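Local coordinates for protein Exo-beta-1,3-glucanase (Streptomyces sp. SirexAA-E, PDB 4PEY) that hydrolyses laminarin and laminarioligosaccharides as an exo-beta-1,3-glucanase, cutting from the non-reducing end and yielding glucose and laminaribiose, at residues 36-41 / 67-72. The protein carries 1 engineered substitution. Residues are numbered along the deposited sequence; the frame is centred on the assembly and turned at random.
Sequences GKVDEV and INAQIG. With BGC (beta-D-glucopyranose), chain C.
Val38 makes the apolar contact between helix 34-45 and strand 67-70, its CG1 lying 3.8 Å from CA of Ala69 and 3.9 Å from that residue's CB. CG1 stands anti to the backbone N (chi1 171°), which carries this methyl to the strand. The same valine touches Phe27 and Leu57, which places the helix against strands 24-27 and 55-59 as well. Helix and strand run nearly parallel, 18° apart, with their axes 7.9 Å from each other at closest. The strand pairs in parallel with strand 87-94, as in the coils of the GH55 beta-helix, against which the helix packs.

Beside this dry patch the contact is wet. The carboxylate of Asp39 leans to the strand without bonding it directly; OD1 instead accepts from a water that also donates to the backbone O of Asn68 and accepts from NE2 of Gln70, at 3.0 Å, joining the aspartate to a main-chain carbonyl and to the side-chain amide of Gln70. A second water, within bonding distance of OD1 and probably donating to it, takes the N-H of Gln70, 2.9 Å away. A third donates to both Val38 O and Gln70 O, the latter at 2.8 Å. Asp39 OD1 has a further, weak bond from Gln35, whose OE1 accepts from the backbone N of Asn68.

A glucose unit of the bound glycan lies beside the strand, hydrogen-bonded to Asp96 in a pocket away from the catalytic centre. Asn68 and Gln70 make near contacts: Asn68 ND2 is 3.4 Å from the sugar's O4, its OD1 being bonded to Thr94, and Gln70 OE1 is 3.7 Å from C4. The waters thus satisfy main-chain groups of the strand, and Asp39, through the one bound to NE2, probably helps orient the Gln70 amide beside the sugar.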
loop_
_atom_site.group_PDB
_atom_site.type_symbol
_atom_site.label_atom_id
_atom_site.label_comp_id
_atom_site.label_asym_id
_atom_site.label_seq_id
_atom_site.Cartn_x
_atom_site.Cartn_y
_atom_site.Cartn_z
ATOM N N GLY A 36 -0.979 -7.214 -28.556
ATOM C CA GLY A 36 -0.983 -8.665 -28.470
ATOM C C GLY A 36 -0.159 -9.171 -27.298
ATOM O O GLY A 36 -0.564 -10.091 -26.587
ATOM N N LYS A 37 1.004 -8.562 -27.093
ATOM C CA LYS A 37 1.900 -8.975 -26.019
ATOM C C LYS A 37 1.318 -8.685 -24.642
ATOM O O LYS A 37 1.396 -9.522 -23.738
ATOM C CB LYS A 37 3.260 -8.294 -26.186
ATOM C CG LYS A 37 4.033 -8.859 -27.362
ATOM C CD LYS A 37 5.149 -7.948 -27.844
ATOM C CE LYS A 37 5.814 -8.546 -29.082
ATOM N NZ LYS A 37 6.784 -7.615 -29.714
ATOM N N VAL A 38 0.724 -7.507 -24.479
ATOM C CA VAL A 38 0.137 -7.139 -23.197
ATOM C C VAL A 38 -1.132 -7.964 -22.924
ATOM O O VAL A 38 -1.408 -8.333 -21.784
ATOM C CB VAL A 38 -0.152 -5.621 -23.150
ATOM C CG1 VAL A 38 -0.953 -5.245 -21.921
ATOM C CG2 VAL A 38 1.158 -4.851 -23.186
ATOM N N ASP A 39 -1.878 -8.288 -23.978
ATOM C CA ASP A 39 -3.051 -9.152 -23.839
ATOM C C ASP A 39 -2.655 -10.572 -23.433
ATOM O O ASP A 39 -3.367 -11.227 -22.671
ATOM C CB ASP A 39 -3.860 -9.200 -25.140
ATOM C CG ASP A 39 -4.751 -7.988 -25.328
ATOM O OD1 ASP A 39 -5.015 -7.273 -24.335
ATOM O OD2 ASP A 39 -5.201 -7.764 -26.475
ATOM N N GLU A 40 -1.527 -11.054 -23.950
ATOM C CA GLU A 40 -1.058 -12.387 -23.590
ATOM C C GLU A 40 -0.770 -12.466 -22.090
ATOM O O GLU A 40 -1.151 -13.432 -21.423
ATOM C CB GLU A 40 0.189 -12.769 -24.394
ATOM C CG GLU A 40 0.748 -14.127 -24.010
ATOM C CD GLU A 40 1.919 -14.558 -24.872
ATOM O OE1 GLU A 40 2.598 -13.679 -25.454
ATOM O OE2 GLU A 40 2.161 -15.782 -24.964
ATOM N N VAL A 41 -0.099 -11.443 -21.567
ATOM C CA VAL A 41 0.183 -11.373 -20.139
ATOM C C VAL A 41 -1.126 -11.315 -19.350
ATOM O O VAL A 41 -1.296 -12.032 -18.366
ATOM C CB VAL A 41 1.068 -10.146 -19.792
ATOM C CG1 VAL A 41 1.236 -10.003 -18.282
ATOM C CG2 VAL A 41 2.435 -10.269 -20.468
ATOM N N ILE A 67 -3.909 1.287 -27.744
ATOM C CA ILE A 67 -3.537 0.402 -26.654
ATOM C C ILE A 67 -4.581 0.406 -25.541
ATOM O O ILE A 67 -5.001 1.456 -25.073
ATOM C CB ILE A 67 -2.146 0.781 -26.088
ATOM C CG1 ILE A 67 -1.739 -0.176 -24.965
ATOM C CG2 ILE A 67 -2.098 2.246 -25.638
ATOM C CD1 ILE A 67 -0.342 0.056 -24.480
ATOM N N ASN A 68 -5.037 -0.784 -25.164
ATOM C CA ASN A 68 -5.824 -0.963 -23.957
ATOM C C ASN A 68 -5.090 -1.994 -23.133
ATOM O O ASN A 68 -5.230 -3.203 -23.347
ATOM C CB ASN A 68 -7.267 -1.405 -24.253
ATOM C CG ASN A 68 -8.118 -1.501 -22.988
ATOM O OD1 ASN A 68 -7.708 -1.047 -21.912
ATOM N ND2 ASN A 68 -9.305 -2.092 -23.111
ATOM N N ALA A 69 -4.254 -1.508 -22.225
ATOM C CA ALA A 69 -3.442 -2.387 -21.401
ATOM C C ALA A 69 -4.243 -2.812 -20.182
ATOM O O ALA A 69 -4.343 -2.064 -19.206
ATOM C CB ALA A 69 -2.136 -1.691 -20.990
ATOM N N GLN A 70 -4.833 -4.003 -20.246
ATOM C CA GLN A 70 -5.566 -4.535 -19.107
ATOM C C GLN A 70 -4.564 -5.150 -18.156
ATOM O O GLN A 70 -3.709 -5.943 -18.571
ATOM C CB GLN A 70 -6.606 -5.569 -19.542
ATOM C CG GLN A 70 -7.745 -4.985 -20.372
ATOM C CD GLN A 70 -8.790 -6.024 -20.725
ATOM O OE1 GLN A 70 -9.649 -6.361 -19.910
ATOM N NE2 GLN A 70 -8.719 -6.543 -21.947
ATOM N N ILE A 71 -4.674 -4.786 -16.882
ATOM C CA ILE A 71 -3.696 -5.165 -15.874
ATOM C C ILE A 71 -4.266 -6.220 -14.928
ATOM O O ILE A 71 -5.224 -5.949 -14.196
ATOM C CB ILE A 71 -3.237 -3.928 -15.072
ATOM C CG1 ILE A 71 -2.816 -2.799 -16.030
ATOM C CG2 ILE A 71 -2.129 -4.299 -14.103
ATOM C CD1 ILE A 71 -1.707 -3.169 -17.016
ATOM N N GLY A 72 -3.694 -7.428 -14.967
ATOM C CA GLY A 72 -4.095 -8.504 -14.075
ATOM C C GLY A 72 -3.276 -8.560 -12.801
ATOM O O GLY A 72 -2.605 -7.587 -12.450
HETATM C C2 BGC C . -13.402 -4.382 -19.872
HETATM C C3 BGC C . -12.936 -3.733 -21.165
HETATM C C4 BGC C . -12.211 -4.761 -22.024
HETATM C C5 BGC C . -13.054 -6.020 -22.205
HETATM C C6 BGC C . -12.243 -7.093 -22.929
HETATM C C1 BGC C . -14.264 -5.595 -20.208
HETATM O O2 BGC C . -14.124 -3.451 -19.092
HETATM O O3 BGC C . -12.062 -2.668 -20.862
HETATM O O4 BGC C . -11.905 -4.201 -23.283
HETATM O O5 BGC C . -13.492 -6.517 -20.954
HETATM O O6 BGC C . -13.041 -8.239 -23.119
HETATM O O HOH W 1 -1.236 -7.184 -18.965
HETATM O O HOH W 2 -4.103 -6.171 -22.029
HETATM O O HOH W 3 -7.058 -5.261 -24.061
#